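Local coordinates for protein PTHB1 (Homo sapiens, PDB 4YD8) that forms the N-terminal seven-bladed beta-propeller of a BBSome subunit, part of a coat complex thought to sort membrane proteins to primary cilia, at residues F265-R270 with T307-H312; C157-D162 with F197-S202; V350-S353 with H357-C360. All coordinates share one frame; numbering follows the deposited sequence.

Contact 1. Residues F265-R270 with T307-H312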
loop_
_atom_site.group_PDB
_atom_site.type_symbol
_atom_site.label_atom_id
_atom_site.label_comp_id
_atom_site.label_asym_id
_atom_site.label_seq_id
_atom_site.Cartn_x
_atom_site.Cartn_y
_atom_site.Cartn_z
ATOM N N PHE A 265 1.116 1.620 12.683
ATOM C CA PHE A 265 2.464 1.057 12.602
ATOM C C PHE A 265 3.369 1.993 11.834
ATOM O O PHE A 265 2.974 2.517 10.786
ATOM C CB PHE A 265 2.439 -0.322 11.955
ATOM C CG PHE A 265 1.876 -1.376 12.846
ATOM C CD1 PHE A 265 0.508 -1.549 12.958
ATOM C CD2 PHE A 265 2.715 -2.171 13.599
ATOM C CE1 PHE A 265 -0.007 -2.531 13.798
ATOM C CE2 PHE A 265 2.204 -3.150 14.421
ATOM C CZ PHE A 265 0.849 -3.311 14.530
ATOM N N VAL A 266 4.570 2.220 12.373
ATOM C CA VAL A 266 5.560 3.052 11.710
ATOM C C VAL A 266 6.844 2.269 11.478
ATOM O O VAL A 266 7.416 1.678 12.404
ATOM C CB VAL A 266 5.872 4.330 12.516
ATOM C CG1 VAL A 266 6.867 5.203 11.736
ATOM C CG2 VAL A 266 4.575 5.099 12.774
ATOM N N LEU A 267 7.261 2.224 10.220
ATOM C CA LEU A 267 8.547 1.643 9.869
ATOM C C LEU A 267 9.606 2.733 9.823
ATOM O O LEU A 267 9.625 3.528 8.890
ATOM C CB LEU A 267 8.491 0.945 8.516
ATOM C CG LEU A 267 9.796 0.223 8.133
ATOM C CD1 LEU A 267 10.072 -0.940 9.109
ATOM C CD2 LEU A 267 9.741 -0.287 6.684
ATOM N N GLY A 268 10.486 2.761 10.818
ATOM C CA GLY A 268 11.569 3.727 10.838
ATOM C C GLY A 268 12.818 3.137 10.213
ATOM O O GLY A 268 12.859 1.949 9.890
ATOM N N GLU A 269 13.845 3.956 10.033
ATOM C CA GLU A 269 15.115 3.480 9.501
ATOM C C GLU A 269 15.817 2.547 10.482
ATOM O O GLU A 269 16.622 1.710 10.082
ATOM C CB GLU A 269 16.036 4.663 9.161
ATOM C CG GLU A 269 15.554 5.516 7.996
ATOM C CD GLU A 269 16.530 6.626 7.637
ATOM O OE1 GLU A 269 17.360 7.000 8.492
ATOM O OE2 GLU A 269 16.473 7.121 6.494
ATOM N N ARG A 270 15.518 2.701 11.771
ATOM C CA ARG A 270 16.226 1.940 12.811
ATOM C C ARG A 270 15.306 1.115 13.712
ATOM O O ARG A 270 15.744 0.166 14.375
ATOM C CB ARG A 270 17.047 2.884 13.700
ATOM C CG ARG A 270 18.096 3.712 12.976
ATOM C CD ARG A 270 18.994 4.442 13.982
ATOM N NE ARG A 270 18.525 5.788 14.320
ATOM C CZ ARG A 270 18.602 6.840 13.505
ATOM N NH1 ARG A 270 19.120 6.706 12.288
ATOM N NH2 ARG A 270 18.162 8.030 13.901
ATOM N N THR A 307 3.724 -9.007 11.398
ATOM C CA THR A 307 4.242 -7.989 10.493
ATOM C C THR A 307 5.360 -8.538 9.615
ATOM O O THR A 307 6.328 -9.131 10.115
ATOM C CB THR A 307 4.778 -6.776 11.281
ATOM O OG1 THR A 307 3.718 -6.231 12.082
ATOM C CG2 THR A 307 5.298 -5.700 10.319
ATOM N N LEU A 308 5.225 -8.343 8.307
ATOM C CA LEU A 308 6.294 -8.665 7.370
ATOM C C LEU A 308 7.253 -7.494 7.293
ATOM O O LEU A 308 6.811 -6.367 7.196
ATOM C CB LEU A 308 5.736 -8.958 5.973
ATOM C CG LEU A 308 5.163 -10.351 5.753
ATOM C CD1 LEU A 308 4.141 -10.256 4.632
ATOM C CD2 LEU A 308 6.289 -11.283 5.368
ATOM N N ILE A 309 8.552 -7.762 7.329
ATOM C CA ILE A 309 9.544 -6.703 7.114
ATOM C C ILE A 309 10.602 -7.193 6.132
ATOM O O ILE A 309 11.261 -8.212 6.372
ATOM C CB ILE A 309 10.216 -6.264 8.437
ATOM C CG1 ILE A 309 9.148 -5.807 9.454
ATOM C CG2 ILE A 309 11.252 -5.149 8.161
ATOM C CD1 ILE A 309 9.706 -5.243 10.792
ATOM N N GLY A 310 10.721 -6.489 5.007
ATOM C CA GLY A 310 11.705 -6.807 3.991
ATOM C C GLY A 310 12.920 -5.931 4.238
ATOM O O GLY A 310 12.787 -4.834 4.783
ATOM N N ASN A 311 14.099 -6.407 3.854
ATOM C CA ASN A 311 15.331 -5.680 4.155
ATOM C C ASN A 311 16.272 -5.551 2.971
ATOM O O ASN A 311 16.066 -6.174 1.932
ATOM C CB ASN A 311 16.065 -6.358 5.300
ATOM C CG ASN A 311 15.197 -6.525 6.512
ATOM O OD1 ASN A 311 15.058 -5.608 7.315
ATOM N ND2 ASN A 311 14.591 -7.701 6.653
ATOM N N HIS A 312 17.331 -4.764 3.143
ATOM C CA HIS A 312 18.267 -4.520 2.053
ATOM C C HIS A 312 19.267 -5.651 1.889
ATOM O O HIS A 312 20.113 -5.614 1.002
ATOM C CB HIS A 312 18.997 -3.192 2.267
ATOM C CG HIS A 312 18.105 -2.002 2.109
ATOM N ND1 HIS A 312 17.818 -1.452 0.880
ATOM C CD2 HIS A 312 17.395 -1.298 3.019
ATOM C CE1 HIS A 312 16.978 -0.441 1.042
ATOM N NE2 HIS A 312 16.708 -0.324 2.327
#
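F265 and L267 face T307 and I309 between two neighbouring blades of the seven-bladed beta-propeller. Each pair of residues comes from the second strand of its four-stranded blade, 263-268 on one side and 306-311 on the other. The two strands run the same way but are too far apart to share a sheet: the CA atoms of L267 and I309 are 8.8 Å apart, so only side chains meet. The buried end, where all four lie, is the tighter part. CE2 of the F265 ring comes within 4.2 Å of T307 OG1, the ring and the threonine passing at a slant. T307 sets OG1 on the side of its own backbone N, opposite the carbonyl carbon (chi1 -59°), and this brings the hydroxyl to the phenylalanine. A large flat ring suits the wide gap here. F294 touches both F265 and L267 and so lies against both from the inner strand 291-298, while P296 and V255 also touch the F265 side chain. Branched L267 and I309 suit the next level because each offers methyls to several neighbours; I309 also rests on L287 and Y319. The far end is looser. Past the strands, E269, R270 and H312 are exposed and make no touch across the gap, and R270 instead bonds its backbone N to E247 OE2 in the loop leading into its blade. G268 and G310 bring no side chain into the space before these turns. The last apolar touch is methyl to methyl, L267 CD1 against I309 CG2 at 4.5 Å.

Contact 2. Residues C157-D162 with F197-S202; sequences CIQSMD and FLTVSS
C157 lays its sulfur over one face of the F197 ring, joining two adjacent blades of the beta-propeller through their second strands, 155-160 and 196-200. This sulfur-aromatic contact puts SG 4.2 Å from the ring centroid and 21° off the normal, displaced toward the rim. With SG opposite the backbone N (chi1 174°), the cysteine brings its sulfur over the ring; separately, C157 CB makes an apolar touch 3.5 Å from F197 CE1. A small, polarisable cysteine suits a place where a ring must come this close. F147 meets the same ring edge-to-face, and the F197 side chain lies about 7 Å from G145, a glycine critical for the protein's stability. Replacing F197 by an alanine is likely to open a gap under the C157 sulfur and leave F147 without its aromatic partner.

The polar level is bridged by water. Extended Q159 reaches into the gap, its NE2 bonded to G186 O and T199 OG1 to P187 O, so both side chains are tied to backbone carbonyls of the 186-187 loop, and Q159 NE2 also to N141 OD1 of strand 139-145. One water donates to both sides, 2.6 Å from Q159 OE1 and 2.8 Å from T199 OG1.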
loop_
_atom_site.group_PDB
_atom_site.type_symbol
_atom_site.label_atom_id
_atom_site.label_comp_id
_atom_site.label_asym_id
_atom_site.label_seq_id
_atom_site.Cartn_x
_atom_site.Cartn_y
_atom_site.Cartn_z
ATOM N N CYS A 157 -6.959 11.687 -0.444
ATOM C CA CYS A 157 -6.146 12.821 -0.001
ATOM C C CYS A 157 -4.763 12.663 -0.593
ATOM O O CYS A 157 -4.107 11.634 -0.394
ATOM C CB CYS A 157 -6.064 12.882 1.517
ATOM S SG CYS A 157 -4.914 14.186 2.096
ATOM N N ILE A 158 -4.324 13.670 -1.338
ATOM C CA ILE A 158 -3.014 13.642 -1.969
ATOM C C ILE A 158 -2.107 14.656 -1.274
ATOM O O ILE A 158 -2.488 15.811 -1.114
ATOM C CB ILE A 158 -3.107 13.980 -3.482
ATOM C CG1 ILE A 158 -3.955 12.942 -4.241
ATOM C CG2 ILE A 158 -1.718 14.089 -4.110
ATOM C CD1 ILE A 158 -4.320 13.420 -5.651
ATOM N N GLN A 159 -0.928 14.216 -0.847
ATOM C CA GLN A 159 0.075 15.134 -0.327
ATOM C C GLN A 159 0.951 15.645 -1.464
ATOM O O GLN A 159 1.530 14.842 -2.206
ATOM C CB GLN A 159 0.944 14.448 0.740
ATOM C CG GLN A 159 2.030 15.399 1.309
ATOM C CD GLN A 159 2.913 14.726 2.345
ATOM O OE1 GLN A 159 3.467 15.384 3.223
ATOM N NE2 GLN A 159 3.059 13.403 2.240
ATOM N N SER A 160 1.069 16.974 -1.602
ATOM C CA SER A 160 1.923 17.538 -2.631
ATOM C C SER A 160 3.380 17.502 -2.185
ATOM O O SER A 160 3.667 17.325 -1.003
ATOM C CB SER A 160 1.518 18.985 -2.947
ATOM O OG SER A 160 1.849 19.840 -1.866
HETATM N N MSE A 161 4.300 17.684 -3.127
HETATM C CA MSE A 161 5.720 17.723 -2.786
HETATM C C MSE A 161 6.020 18.848 -1.797
HETATM O O MSE A 161 6.917 18.707 -0.976
HETATM C CB MSE A 161 6.593 17.889 -4.040
HETATM C CG MSE A 161 6.582 16.663 -4.964
HETATM SE SE MSE A 161 7.393 15.077 -4.131
HETATM C CE MSE A 161 9.004 15.877 -3.381
ATOM N N ASP A 162 5.259 19.944 -1.852
ATOM C CA ASP A 162 5.538 21.067 -0.957
ATOM C C ASP A 162 4.595 21.091 0.254
ATOM O O ASP A 162 4.526 22.078 0.976
ATOM C CB ASP A 162 5.514 22.416 -1.720
ATOM C CG ASP A 162 4.123 22.824 -2.225
ATOM O OD1 ASP A 162 3.187 22.004 -2.273
ATOM O OD2 ASP A 162 3.974 24.008 -2.596
ATOM N N PHE A 197 -5.545 12.079 9.616
ATOM C CA PHE A 197 -4.422 11.812 8.728
ATOM C C PHE A 197 -3.141 11.723 9.533
ATOM O O PHE A 197 -2.883 12.562 10.397
ATOM C CB PHE A 197 -4.277 12.902 7.661
ATOM C CG PHE A 197 -5.430 12.966 6.701
ATOM C CD1 PHE A 197 -5.630 11.960 5.773
ATOM C CD2 PHE A 197 -6.305 14.031 6.724
ATOM C CE1 PHE A 197 -6.694 12.017 4.886
ATOM C CE2 PHE A 197 -7.375 14.096 5.833
ATOM C CZ PHE A 197 -7.564 13.077 4.921
ATOM N N LEU A 198 -2.332 10.715 9.239
ATOM C CA LEU A 198 -1.058 10.548 9.934
ATOM C C LEU A 198 0.093 10.734 8.959
ATOM O O LEU A 198 0.042 10.270 7.816
ATOM C CB LEU A 198 -0.985 9.158 10.605
ATOM C CG LEU A 198 -1.779 9.141 11.918
ATOM C CD1 LEU A 198 -3.292 9.017 11.709
ATOM C CD2 LEU A 198 -1.286 8.074 12.823
ATOM N N THR A 199 1.129 11.434 9.398
ATOM C CA THR A 199 2.331 11.514 8.600
ATOM C C THR A 199 3.539 11.563 9.529
ATOM O O THR A 199 3.383 11.544 10.751
ATOM C CB THR A 199 2.308 12.732 7.652
ATOM O OG1 THR A 199 3.408 12.647 6.736
ATOM C CG2 THR A 199 2.385 14.060 8.442
ATOM N N VAL A 200 4.737 11.549 8.955
ATOM C CA VAL A 200 5.950 11.766 9.742
ATOM C C VAL A 200 6.782 12.860 9.084
ATOM O O VAL A 200 7.079 12.786 7.893
ATOM C CB VAL A 200 6.808 10.512 9.877
ATOM C CG1 VAL A 200 7.876 10.721 10.962
ATOM C CG2 VAL A 200 5.929 9.274 10.188
ATOM N N SER A 201 7.168 13.860 9.865
ATOM C CA SER A 201 7.857 15.026 9.319
ATOM C C SER A 201 9.362 14.820 9.253
ATOM O O SER A 201 9.894 13.857 9.802
ATOM C CB SER A 201 7.563 16.271 10.163
ATOM O OG SER A 201 8.141 16.125 11.447
ATOM N N SER A 202 10.056 15.760 8.618
ATOM C CA SER A 202 11.509 15.676 8.521
ATOM C C SER A 202 12.208 15.840 9.862
ATOM O O SER A 202 13.330 15.369 10.035
ATOM C CB SER A 202 12.037 16.721 7.536
ATOM O OG SER A 202 11.584 16.427 6.230
HETATM O O HOH W 1 4.590 14.838 5.487
#

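Contact 3. Residues V350-S353 with H357-C360; sequences VTLS and HLQC
Strands 350-353 and 357-360 pair as the two arms of a beta hairpin, the middle strands of one propeller blade. They run antiparallel, 169° between directions and 4.8 Å between axes. T351 and Q359 form the hydrogen-bonded pair: T351 N reaches Q359 O at 2.9 Å, and Q359 N returns a bond to T351 O. V350 with C360 and L352 with L358 are the non-hydrogen-bonded pairs on either side, where CA-H groups lean on the carbonyl oxygens instead. The blade is the one that closes the ring: the N-terminal strand 8-17 lies beside 357-362, so the sheet combines both ends of the propeller, a Velcro closure. Apolar V350, L352, L358 and C360 share the face turned to strand 43-47 of the next blade, where I44 and V46 cover them. L358 holds CG opposite its backbone N (chi1 -179°) and slants across the hairpin until CD1 lies 3.7 Å from V350 CG1. On the other face T351 and Q359 stand side by side, and the threonine hydroxyl suits a face where water sits: a water 2.8 Å from T351 OG1 donates to H357 O. Towards the turn, S353 N bonds to H357 O, but the return bond uses a side chain: H357 N donates to S353 OG at 2.9 Å. A serine is short enough for its OG, which also bonds to D355 OD1 in the turn, to take the place of a backbone acceptor. The same OG lies in the plane of the H357 ring, at its edge, 3.6 Å from CD2, while H332 stacks on the ring.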
loop_
_atom_site.group_PDB
_atom_site.type_symbol
_atom_site.label_atom_id
_atom_site.label_comp_id
_atom_site.label_asym_id
_atom_site.label_seq_id
_atom_site.Cartn_x
_atom_site.Cartn_y
_atom_site.Cartn_z
ATOM N N VAL A 350 3.155 -11.387 -1.985
ATOM C CA VAL A 350 3.592 -10.822 -3.258
ATOM C C VAL A 350 4.682 -9.795 -2.982
ATOM O O VAL A 350 4.475 -8.882 -2.183
ATOM C CB VAL A 350 2.443 -10.150 -4.025
ATOM C CG1 VAL A 350 2.951 -9.551 -5.353
ATOM C CG2 VAL A 350 1.283 -11.147 -4.255
ATOM N N THR A 351 5.838 -9.951 -3.620
ATOM C CA THR A 351 6.916 -8.957 -3.490
ATOM C C THR A 351 7.260 -8.288 -4.816
ATOM O O THR A 351 7.209 -8.917 -5.877
ATOM C CB THR A 351 8.223 -9.575 -2.946
ATOM O OG1 THR A 351 8.641 -10.643 -3.811
ATOM C CG2 THR A 351 8.038 -10.098 -1.525
ATOM N N LEU A 352 7.646 -7.015 -4.739
ATOM C CA LEU A 352 8.093 -6.252 -5.894
ATOM C C LEU A 352 9.431 -5.582 -5.589
ATOM O O LEU A 352 9.573 -4.920 -4.553
ATOM C CB LEU A 352 7.053 -5.190 -6.271
ATOM C CG LEU A 352 7.437 -4.230 -7.404
ATOM C CD1 LEU A 352 7.530 -4.964 -8.744
ATOM C CD2 LEU A 352 6.429 -3.103 -7.476
ATOM N N SER A 353 10.401 -5.748 -6.485
ATOM C CA SER A 353 11.715 -5.105 -6.330
ATOM C C SER A 353 11.755 -3.779 -7.101
ATOM O O SER A 353 10.864 -3.499 -7.912
ATOM C CB SER A 353 12.834 -6.031 -6.814
ATOM O OG SER A 353 12.813 -6.152 -8.224
ATOM N N HIS A 357 11.206 -7.013 -10.468
ATOM C CA HIS A 357 11.008 -8.436 -10.201
ATOM C C HIS A 357 9.770 -8.593 -9.329
ATOM O O HIS A 357 9.688 -8.044 -8.229
ATOM C CB HIS A 357 12.235 -9.058 -9.540
ATOM C CG HIS A 357 13.433 -9.098 -10.436
ATOM N ND1 HIS A 357 13.740 -10.190 -11.221
ATOM C CD2 HIS A 357 14.388 -8.172 -10.691
ATOM C CE1 HIS A 357 14.839 -9.940 -11.910
ATOM N NE2 HIS A 357 15.252 -8.721 -11.607
ATOM N N LEU A 358 8.796 -9.325 -9.849
ATOM C CA LEU A 358 7.524 -9.516 -9.173
ATOM C C LEU A 358 7.342 -10.998 -8.892
ATOM O O LEU A 358 7.411 -11.821 -9.815
ATOM C CB LEU A 358 6.380 -8.974 -10.030
ATOM C CG LEU A 358 4.951 -9.054 -9.479
ATOM C CD1 LEU A 358 4.804 -8.174 -8.237
ATOM C CD2 LEU A 358 3.957 -8.651 -10.556
ATOM N N GLN A 359 7.106 -11.356 -7.635
ATOM C CA GLN A 359 7.075 -12.769 -7.247
ATOM C C GLN A 359 5.950 -13.105 -6.272
ATOM O O GLN A 359 5.691 -12.347 -5.319
ATOM C CB GLN A 359 8.421 -13.175 -6.624
ATOM C CG GLN A 359 8.459 -14.645 -6.130
ATOM C CD GLN A 359 9.856 -15.084 -5.786
ATOM O OE1 GLN A 359 10.440 -14.611 -4.812
ATOM N NE2 GLN A 359 10.408 -15.995 -6.585
ATOM N N CYS A 360 5.302 -14.245 -6.481
ATOM C CA CYS A 360 4.312 -14.756 -5.528
ATOM C C CYS A 360 4.891 -15.954 -4.808
ATOM O O CYS A 360 5.501 -16.824 -5.441
ATOM C CB CYS A 360 3.011 -15.184 -6.226
ATOM S SG CYS A 360 2.165 -13.872 -7.117
HETATM O O HOH W 2 6.927 -13.375 -2.865
HETATM O O HOH W 3 10.244 -9.597 -5.866
#

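How the contacts relate
Contacts 1 and 2 are of one kind, each joining the second strands of adjacent blades by side chains, with a water added in contact 2, whereas contact 3 lies within a single blade and rests on backbone bonds. One blade interface lies between contacts 1 and 2: L198 and V200 of segment 197-202 turn to strand 249-255, in the blade that supplies F265-R270. The centres of contacts 1 and 2 are about 19 Å apart, those of contacts 1 and 3 about 17 Å, and those of contacts 2 and 3, across the centre of the chain, about 27 Å. T307-H312 and both strands of contact 3 reach one sheet, where strand 8-17 links 357-362 to 323-329. Contact 2 is the one close to stability-critical G145.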